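Local coordinates for protein Ent-copalyl diphosphate synthase (Streptomyces platensis, PDB 5BP8) that is a largely helical enzyme of the terpene cyclase class, part of which is related to the C-terminal domain of the squalene-hopene cyclases, at residues K397-S401 and P402-T406; A429-A432 and L433-R437; T448-E451 and T452-V456. All coordinates share one frame; numbering follows the deposited sequence.

Contact 1 of 3, residues K397-S401 and P402-T406. With SO4 (sulfate ion), chain B.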
loop_
_atom_site.group_PDB
_atom_site.type_symbol
_atom_site.label_atom_id
_atom_site.label_comp_id
_atom_site.label_asym_id
_atom_site.label_seq_id
_atom_site.Cartn_x
_atom_site.Cartn_y
_atom_site.Cartn_z
ATOM N N LYS A 397 -4.332 -9.891 -3.040
ATOM C CA LYS A 397 -2.929 -9.631 -3.305
ATOM C C LYS A 397 -2.428 -8.271 -2.858
ATOM O O LYS A 397 -1.229 -8.098 -2.734
ATOM C CB LYS A 397 -2.621 -9.813 -4.809
ATOM C CG LYS A 397 -3.135 -8.710 -5.705
ATOM C CD LYS A 397 -2.962 -9.060 -7.187
ATOM C CE LYS A 397 -1.503 -9.054 -7.609
ATOM N NZ LYS A 397 -1.374 -9.198 -9.085
ATOM N N TRP A 398 -3.295 -7.262 -2.726
ATOM C CA TRP A 398 -2.836 -5.895 -2.455
ATOM C C TRP A 398 -2.716 -5.557 -0.963
ATOM O O TRP A 398 -2.293 -4.470 -0.640
ATOM C CB TRP A 398 -3.764 -4.852 -3.107
ATOM C CG TRP A 398 -3.848 -5.004 -4.614
ATOM C CD1 TRP A 398 -4.982 -5.177 -5.357
ATOM C CD2 TRP A 398 -2.746 -5.028 -5.548
ATOM N NE1 TRP A 398 -4.654 -5.283 -6.704
ATOM C CE2 TRP A 398 -3.293 -5.208 -6.841
ATOM C CE3 TRP A 398 -1.356 -4.911 -5.417
ATOM C CZ2 TRP A 398 -2.492 -5.296 -7.991
ATOM C CZ3 TRP A 398 -0.558 -4.998 -6.568
ATOM C CH2 TRP A 398 -1.132 -5.177 -7.836
ATOM N N HIS A 399 -3.111 -6.461 -0.080
ATOM C CA HIS A 399 -3.275 -6.123 1.321
ATOM C C HIS A 399 -2.920 -7.337 2.159
ATOM O O HIS A 399 -3.296 -8.472 1.851
ATOM C CB HIS A 399 -4.700 -5.645 1.526
ATOM C CG HIS A 399 -4.922 -4.781 2.725
ATOM N ND1 HIS A 399 -4.882 -5.256 4.015
ATOM C CD2 HIS A 399 -5.257 -3.478 2.822
ATOM C CE1 HIS A 399 -5.171 -4.287 4.853
ATOM N NE2 HIS A 399 -5.416 -3.196 4.151
ATOM N N ALA A 400 -2.206 -7.090 3.255
ATOM C CA ALA A 400 -1.818 -8.137 4.203
ATOM C C ALA A 400 -2.952 -8.745 5.032
ATOM O O ALA A 400 -2.774 -9.810 5.590
ATOM C CB ALA A 400 -0.762 -7.567 5.161
ATOM N N SER A 401 -4.086 -8.053 5.155
ATOM C CA SER A 401 -5.163 -8.449 6.042
ATOM C C SER A 401 -6.332 -9.171 5.332
ATOM O O SER A 401 -6.867 -8.667 4.330
ATOM C CB SER A 401 -5.739 -7.210 6.728
ATOM O OG SER A 401 -6.772 -7.592 7.596
ATOM N N PRO A 402 -6.763 -10.311 5.876
ATOM C CA PRO A 402 -7.991 -10.905 5.344
ATOM C C PRO A 402 -9.227 -10.064 5.650
ATOM O O PRO A 402 -10.306 -10.278 5.029
ATOM C CB PRO A 402 -8.056 -12.240 6.045
ATOM C CG PRO A 402 -7.354 -12.049 7.330
ATOM C CD PRO A 402 -6.283 -11.026 7.079
ATOM N N TYR A 403 -9.107 -9.132 6.599
ATOM C CA TYR A 403 -10.239 -8.265 6.950
ATOM C C TYR A 403 -10.544 -7.290 5.826
ATOM O O TYR A 403 -11.723 -7.020 5.553
ATOM C CB TYR A 403 -10.019 -7.594 8.313
ATOM C CG TYR A 403 -9.845 -8.679 9.350
ATOM C CD1 TYR A 403 -10.938 -9.459 9.780
ATOM C CD2 TYR A 403 -8.587 -9.005 9.837
ATOM C CE1 TYR A 403 -10.760 -10.493 10.687
ATOM C CE2 TYR A 403 -8.411 -10.030 10.744
ATOM C CZ TYR A 403 -9.491 -10.775 11.161
ATOM O OH TYR A 403 -9.265 -11.803 12.056
ATOM N N TYR A 404 -9.505 -6.787 5.155
ATOM C CA TYR A 404 -9.709 -5.947 3.957
ATOM C C TYR A 404 -10.399 -6.739 2.851
ATOM O O TYR A 404 -11.452 -6.304 2.317
ATOM C CB TYR A 404 -8.389 -5.404 3.411
ATOM C CG TYR A 404 -8.549 -4.560 2.168
ATOM C CD1 TYR A 404 -9.185 -3.344 2.233
ATOM C CD2 TYR A 404 -8.060 -4.981 0.935
ATOM C CE1 TYR A 404 -9.332 -2.549 1.109
ATOM C CE2 TYR A 404 -8.209 -4.189 -0.213
ATOM C CZ TYR A 404 -8.865 -2.985 -0.114
ATOM O OH TYR A 404 -9.037 -2.119 -1.166
ATOM N N ALA A 405 -9.797 -7.874 2.489
ATOM C CA ALA A 405 -10.256 -8.668 1.330
ATOM C C ALA A 405 -11.694 -9.160 1.550
ATOM O O ALA A 405 -12.566 -9.038 0.650
ATOM C CB ALA A 405 -9.323 -9.831 1.081
ATOM N N THR A 406 -11.967 -9.601 2.776
ATOM C CA THR A 406 -13.294 -10.154 3.080
ATOM C C THR A 406 -14.370 -9.063 3.064
ATOM O O THR A 406 -15.481 -9.276 2.543
ATOM C CB THR A 406 -13.284 -10.899 4.424
ATOM O OG1 THR A 406 -12.275 -11.919 4.383
ATOM C CG2 THR A 406 -14.642 -11.589 4.672
HETATM S S SO4 B . 1.813 -10.274 -10.261
HETATM O O1 SO4 B . 0.629 -11.121 -9.969
HETATM O O2 SO4 B . 2.314 -10.676 -11.620
HETATM O O3 SO4 B . 1.532 -8.866 -10.172
HETATM O O4 SO4 B . 2.858 -10.635 -9.288
#

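Contact 2 of 3, residues A429-A432 and L433-R437. With SO4 (sulfate ion), chain F.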
loop_
_atom_site.group_PDB
_atom_site.type_symbol
_atom_site.label_atom_id
_atom_site.label_comp_id
_atom_site.label_asym_id
_atom_site.label_seq_id
_atom_site.Cartn_x
_atom_site.Cartn_y
_atom_site.Cartn_z
ATOM N N ALA A 429 -19.882 -13.016 7.292
ATOM C CA ALA A 429 -20.303 -12.449 8.581
ATOM C C ALA A 429 -20.063 -13.438 9.737
ATOM O O ALA A 429 -19.675 -13.036 10.831
ATOM C CB ALA A 429 -21.773 -12.022 8.535
ATOM N N ALA A 430 -20.273 -14.727 9.483
ATOM C CA ALA A 430 -19.951 -15.752 10.459
ATOM C C ALA A 430 -18.448 -15.750 10.800
ATOM O O ALA A 430 -18.069 -15.919 11.965
ATOM C CB ALA A 430 -20.367 -17.115 9.953
ATOM N N TRP A 431 -17.619 -15.610 9.770
ATOM C CA TRP A 431 -16.166 -15.534 9.940
ATOM C C TRP A 431 -15.775 -14.309 10.753
ATOM O O TRP A 431 -14.895 -14.367 11.634
ATOM C CB TRP A 431 -15.489 -15.542 8.572
ATOM C CG TRP A 431 -14.013 -15.400 8.608
ATOM C CD1 TRP A 431 -13.105 -16.385 8.823
ATOM C CD2 TRP A 431 -13.264 -14.199 8.412
ATOM N NE1 TRP A 431 -11.820 -15.882 8.750
ATOM C CE2 TRP A 431 -11.890 -14.539 8.520
ATOM C CE3 TRP A 431 -13.610 -12.876 8.152
ATOM C CZ2 TRP A 431 -10.869 -13.597 8.369
ATOM C CZ3 TRP A 431 -12.590 -11.942 7.999
ATOM C CH2 TRP A 431 -11.243 -12.312 8.103
ATOM N N ALA A 432 -16.440 -13.198 10.489
ATOM C CA ALA A 432 -16.242 -12.018 11.293
ATOM C C ALA A 432 -16.544 -12.272 12.761
ATOM O O ALA A 432 -15.758 -11.916 13.621
ATOM C CB ALA A 432 -17.055 -10.842 10.760
ATOM N N LEU A 433 -17.667 -12.921 13.077
ATOM C CA LEU A 433 -18.005 -13.122 14.475
ATOM C C LEU A 433 -16.971 -14.033 15.129
ATOM O O LEU A 433 -16.594 -13.847 16.283
ATOM C CB LEU A 433 -19.412 -13.745 14.613
ATOM C CG LEU A 433 -20.583 -12.924 14.095
ATOM C CD1 LEU A 433 -21.883 -13.699 14.229
ATOM C CD2 LEU A 433 -20.683 -11.615 14.850
ATOM N N ALA A 434 -16.520 -15.023 14.374
ATOM C CA ALA A 434 -15.626 -16.039 14.888
ATOM C C ALA A 434 -14.220 -15.510 15.137
ATOM O O ALA A 434 -13.485 -16.084 15.937
ATOM C CB ALA A 434 -15.558 -17.189 13.914
ATOM N N THR A 435 -13.845 -14.451 14.437
ATOM C CA THR A 435 -12.470 -13.929 14.515
ATOM C C THR A 435 -12.316 -12.685 15.376
ATOM O O THR A 435 -11.190 -12.188 15.559
ATOM C CB THR A 435 -11.939 -13.591 13.111
ATOM O OG1 THR A 435 -12.834 -12.698 12.449
ATOM C CG2 THR A 435 -11.732 -14.851 12.279
ATOM N N GLN A 436 -13.425 -12.167 15.905
ATOM C CA GLN A 436 -13.356 -10.975 16.744
ATOM C C GLN A 436 -12.501 -11.218 17.992
ATOM O O GLN A 436 -12.592 -12.268 18.610
ATOM C CB GLN A 436 -14.760 -10.502 17.126
ATOM C CG GLN A 436 -14.782 -9.138 17.766
ATOM C CD GLN A 436 -16.177 -8.609 17.970
ATOM O OE1 GLN A 436 -17.159 -9.372 18.025
ATOM N NE2 GLN A 436 -16.286 -7.292 18.044
ATOM N N ARG A 437 -11.635 -10.260 18.318
ATOM C CA ARG A 437 -10.780 -10.363 19.489
ATOM C C ARG A 437 -11.578 -10.036 20.747
ATOM O O ARG A 437 -12.663 -9.460 20.678
ATOM C CB ARG A 437 -9.554 -9.451 19.374
ATOM C CG ARG A 437 -8.641 -9.868 18.234
ATOM C CD ARG A 437 -7.571 -8.831 17.928
ATOM N NE ARG A 437 -6.607 -9.346 16.954
ATOM C CZ ARG A 437 -5.533 -10.074 17.255
ATOM N NH1 ARG A 437 -5.229 -10.381 18.542
ATOM N NH2 ARG A 437 -4.732 -10.489 16.272
HETATM S S SO4 F . -7.401 -10.595 22.212
HETATM O O1 SO4 F . -8.330 -11.727 21.854
HETATM O O2 SO4 F . -8.170 -9.345 22.635
HETATM O O3 SO4 F . -6.471 -10.226 21.110
HETATM O O4 SO4 F . -6.594 -10.984 23.397
#

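Contact 3 of 3, residues T448-E451 and T452-V456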
loop_
_atom_site.group_PDB
_atom_site.type_symbol
_atom_site.label_atom_id
_atom_site.label_comp_id
_atom_site.label_asym_id
_atom_site.label_seq_id
_atom_site.Cartn_x
_atom_site.Cartn_y
_atom_site.Cartn_z
ATOM N N THR A 448 -6.609 -3.545 15.180
ATOM C CA THR A 448 -6.293 -2.269 14.571
ATOM C C THR A 448 -7.568 -1.505 14.270
ATOM O O THR A 448 -8.632 -2.093 14.090
ATOM C CB THR A 448 -5.533 -2.421 13.242
ATOM O OG1 THR A 448 -6.334 -3.131 12.279
ATOM C CG2 THR A 448 -4.202 -3.164 13.462
ATOM N N THR A 449 -7.435 -0.207 14.218
ATOM C CA THR A 449 -8.535 0.677 13.773
ATOM C C THR A 449 -9.016 0.257 12.374
ATOM O O THR A 449 -10.239 0.044 12.164
ATOM C CB THR A 449 -8.056 2.140 13.755
ATOM O OG1 THR A 449 -7.871 2.585 15.111
ATOM C CG2 THR A 449 -9.061 3.090 13.054
ATOM N N GLU A 450 -8.065 0.087 11.440
ATOM C CA GLU A 450 -8.444 -0.221 10.059
ATOM C C GLU A 450 -9.264 -1.510 9.972
ATOM O O GLU A 450 -10.358 -1.534 9.413
ATOM C CB GLU A 450 -7.204 -0.329 9.175
ATOM C CG GLU A 450 -7.513 -0.625 7.712
ATOM C CD GLU A 450 -6.280 -0.709 6.827
ATOM O OE1 GLU A 450 -5.134 -0.626 7.360
ATOM O OE2 GLU A 450 -6.472 -0.857 5.605
ATOM N N GLU A 451 -8.739 -2.591 10.557
ATOM C CA GLU A 451 -9.363 -3.892 10.383
ATOM C C GLU A 451 -10.679 -4.009 11.161
ATOM O O GLU A 451 -11.639 -4.635 10.685
ATOM C CB GLU A 451 -8.392 -5.021 10.726
ATOM C CG GLU A 451 -7.127 -5.000 9.857
ATOM C CD GLU A 451 -6.008 -5.861 10.404
ATOM O OE1 GLU A 451 -5.325 -5.419 11.352
ATOM O OE2 GLU A 451 -5.781 -6.966 9.870
ATOM N N THR A 452 -10.721 -3.393 12.332
ATOM C CA THR A 452 -11.938 -3.325 13.108
ATOM C C THR A 452 -13.024 -2.581 12.301
ATOM O O THR A 452 -14.189 -3.052 12.206
ATOM C CB THR A 452 -11.699 -2.634 14.464
ATOM O OG1 THR A 452 -10.699 -3.353 15.210
ATOM C CG2 THR A 452 -13.004 -2.584 15.264
ATOM N N ALA A 453 -12.640 -1.444 11.731
ATOM C CA ALA A 453 -13.566 -0.638 10.909
ATOM C C ALA A 453 -14.162 -1.443 9.784
ATOM O O ALA A 453 -15.393 -1.378 9.557
ATOM C CB ALA A 453 -12.883 0.606 10.359
ATOM N N TYR A 454 -13.331 -2.238 9.092
ATOM C CA TYR A 454 -13.843 -3.072 7.998
ATOM C C TYR A 454 -14.906 -4.071 8.463
ATOM O O TYR A 454 -15.911 -4.277 7.776
ATOM C CB TYR A 454 -12.726 -3.815 7.252
ATOM C CG TYR A 454 -11.691 -2.896 6.602
ATOM C CD1 TYR A 454 -12.028 -1.613 6.161
ATOM C CD2 TYR A 454 -10.406 -3.351 6.364
ATOM C CE1 TYR A 454 -11.090 -0.784 5.558
ATOM C CE2 TYR A 454 -9.458 -2.541 5.758
ATOM C CZ TYR A 454 -9.808 -1.258 5.354
ATOM O OH TYR A 454 -8.898 -0.400 4.779
HETATM N N MSE A 455 -14.671 -4.713 9.604
HETATM C CA MSE A 455 -15.622 -5.693 10.126
HETATM C C MSE A 455 -16.889 -5.058 10.628
HETATM O O MSE A 455 -17.986 -5.621 10.435
HETATM C CB MSE A 455 -14.963 -6.572 11.192
HETATM C CG MSE A 455 -13.913 -7.467 10.540
HETATM SE SE MSE A 455 -14.590 -8.719 9.191
HETATM C CE MSE A 455 -14.235 -7.729 7.556
ATOM N N VAL A 456 -16.798 -3.912 11.279
ATOM C CA VAL A 456 -18.011 -3.216 11.719
ATOM C C VAL A 456 -18.888 -2.861 10.498
ATOM O O VAL A 456 -20.122 -3.107 10.506
ATOM C CB VAL A 456 -17.682 -1.973 12.568
ATOM C CG1 VAL A 456 -18.897 -1.078 12.736
ATOM C CG2 VAL A 456 -17.135 -2.396 13.919
#

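Contact 1 of 3, residues K397-S401 and P402-T406
The H399 imidazole has Y404 on one face: Y404 CB stands 3.5 Å from the ring centroid, only 6° off the normal, which defines a CH-pi contact. The two planes differ by 15°, yet the rings are displaced, and H399 CD2 lies above the rim of the Y404 phenol and not its middle. W495 meets H399 edge-to-face. In the imidazole plane, at its edge, S401 N donates to H399 ND1 at 3.1 Å, which, with E450 at NE2, helps fix the ring's rotation. The edge of the Y403 ring is approached by S401 OG, 3.2 Å from Y403 CD2.

S401 is the N-cap of helix 402-416 in the helical C-terminal region of the cyclase. Its OG, anti to the backbone N (chi1 -179°), reaches forward to accept from Y403 N at 3.0 Å. One turn on, T406 OG1 and T406 N both bond to P402 O, arriving from opposite faces of its carbonyl plane. Earlier in the loop, K397 NZ donates to O1 (2.9 Å) and O3 (3.1 Å) of a sulfate, probably from the crystallisation liquor, which R345 N and T346 N also hold.

Two buried residues are also gripped from helix 449-461: H399 NE2 bonds to E450 OE2 and S401 OG to E451 OE2. Since ND1 accepts from S401 N, a proton on NE2, directed at E450, is the likely tautomer of H399.

Contact 2 of 3, residues A429-A432 and L433-R437
T435 lays its methyl CG2 over one face of the W431 indole, 3.8 Å from the centroid of the five-membered ring and 18° off its normal, a CH-pi contact. The methyl sits toward the rim of the whole bicycle, and its nearest ring atom is W431 NE1, 3.7 Å from T435 CG2. The other branch of the threonine turns back on the helix. With OG1 held between the backbone N and the carbonyl carbon (chi1 55°), T435 OG1 donates to W431 O at 2.8 Å, the donor lying tilted out of the carbonyl plane. T435 N adds a weak bond to the same oxygen.

This is the C-terminal turn of helix 422-435, in the helical region related to the squalene-hopene cyclases. Regular i to i+4 bonding is seen in L433 N to A429 O and A434 N to A430 O, both 3.0 Å. Farther along, T435 N also donates to A432 O at 3.3 Å, an i to i+3 bond that comes from above the carbonyl plane, while Q436 N reaches A432 O weakly. W442 NE1 is a further donor to A432 O. Q436 OE1 bonds to S474 OG and Q436 NE2 to G440 O. Beyond it, the R437 chain runs extended from CG to NE, and R437 NH1 donates to sulfate O3 at 2.9 Å (150°), the oxygen lying in the guanidinium plane; A438 N binds the same ion.

Contact 3 of 3, residues T448-E451 and T452-V456
A chi1 of -179° sends E450 CG opposite the backbone N, and the chain runs straight on from there, whereas Y454 has CG anti to the carbonyl carbon (chi1 -60°); the two side chains, one helical turn apart, thereby converge at their polar ends. Both stand on the first turns of helix 449-461, for which T448 is the N-cap. Y454 OH donates to the anti lone pair of E450 OE2 at 2.6 Å, with carboxylate and ring planes 76° apart. E450 CG packs against the ring, 3.4 Å from Y454 CZ, and the backbone E450 O lies over one face toward the rim. W495 NE1 also bonds to OE2, so that, with H399, three donors hold it.

At the cap, T448 OG1 accepts from E451 N at 3.0 Å and passes its own hydrogen to the anti lone pair of E451 OE1 at 2.7 Å. The other carboxylate oxygen, E451 OE2, bonds to R444 N as well as to S401, tying the cap to neighbouring loops. T448 O takes two donors that arrive from opposite faces of its plane: T452 N at 3.0 Å and T452 OG1 at 2.7 Å, the latter also bonded to W442 N.

The contacts come in the chain order 1, 2, 3, at the start of helix 402-416, the end of helix 422-435 and the start of helix 449-461, all in the part related to the squalene-hopene cyclase C-terminal domain. Contact centres lie about 15 Å apart for 1 and 2, and about 12 Å for the other two pairs. Contacts 1 and 2 meet through aromatic packing, with Y403 CE1 3.2 Å from W431 CH2. Contacts 2 and 3 meet where A432 CB lies 3.6 Å from the selenium atom SE of selenomethionine M455, while contacts 1 and 3 share carboxylate bonds. Three helix ends of this helical region thus meet pairwise, by packing throughout and by polar bonds between 1 and 3.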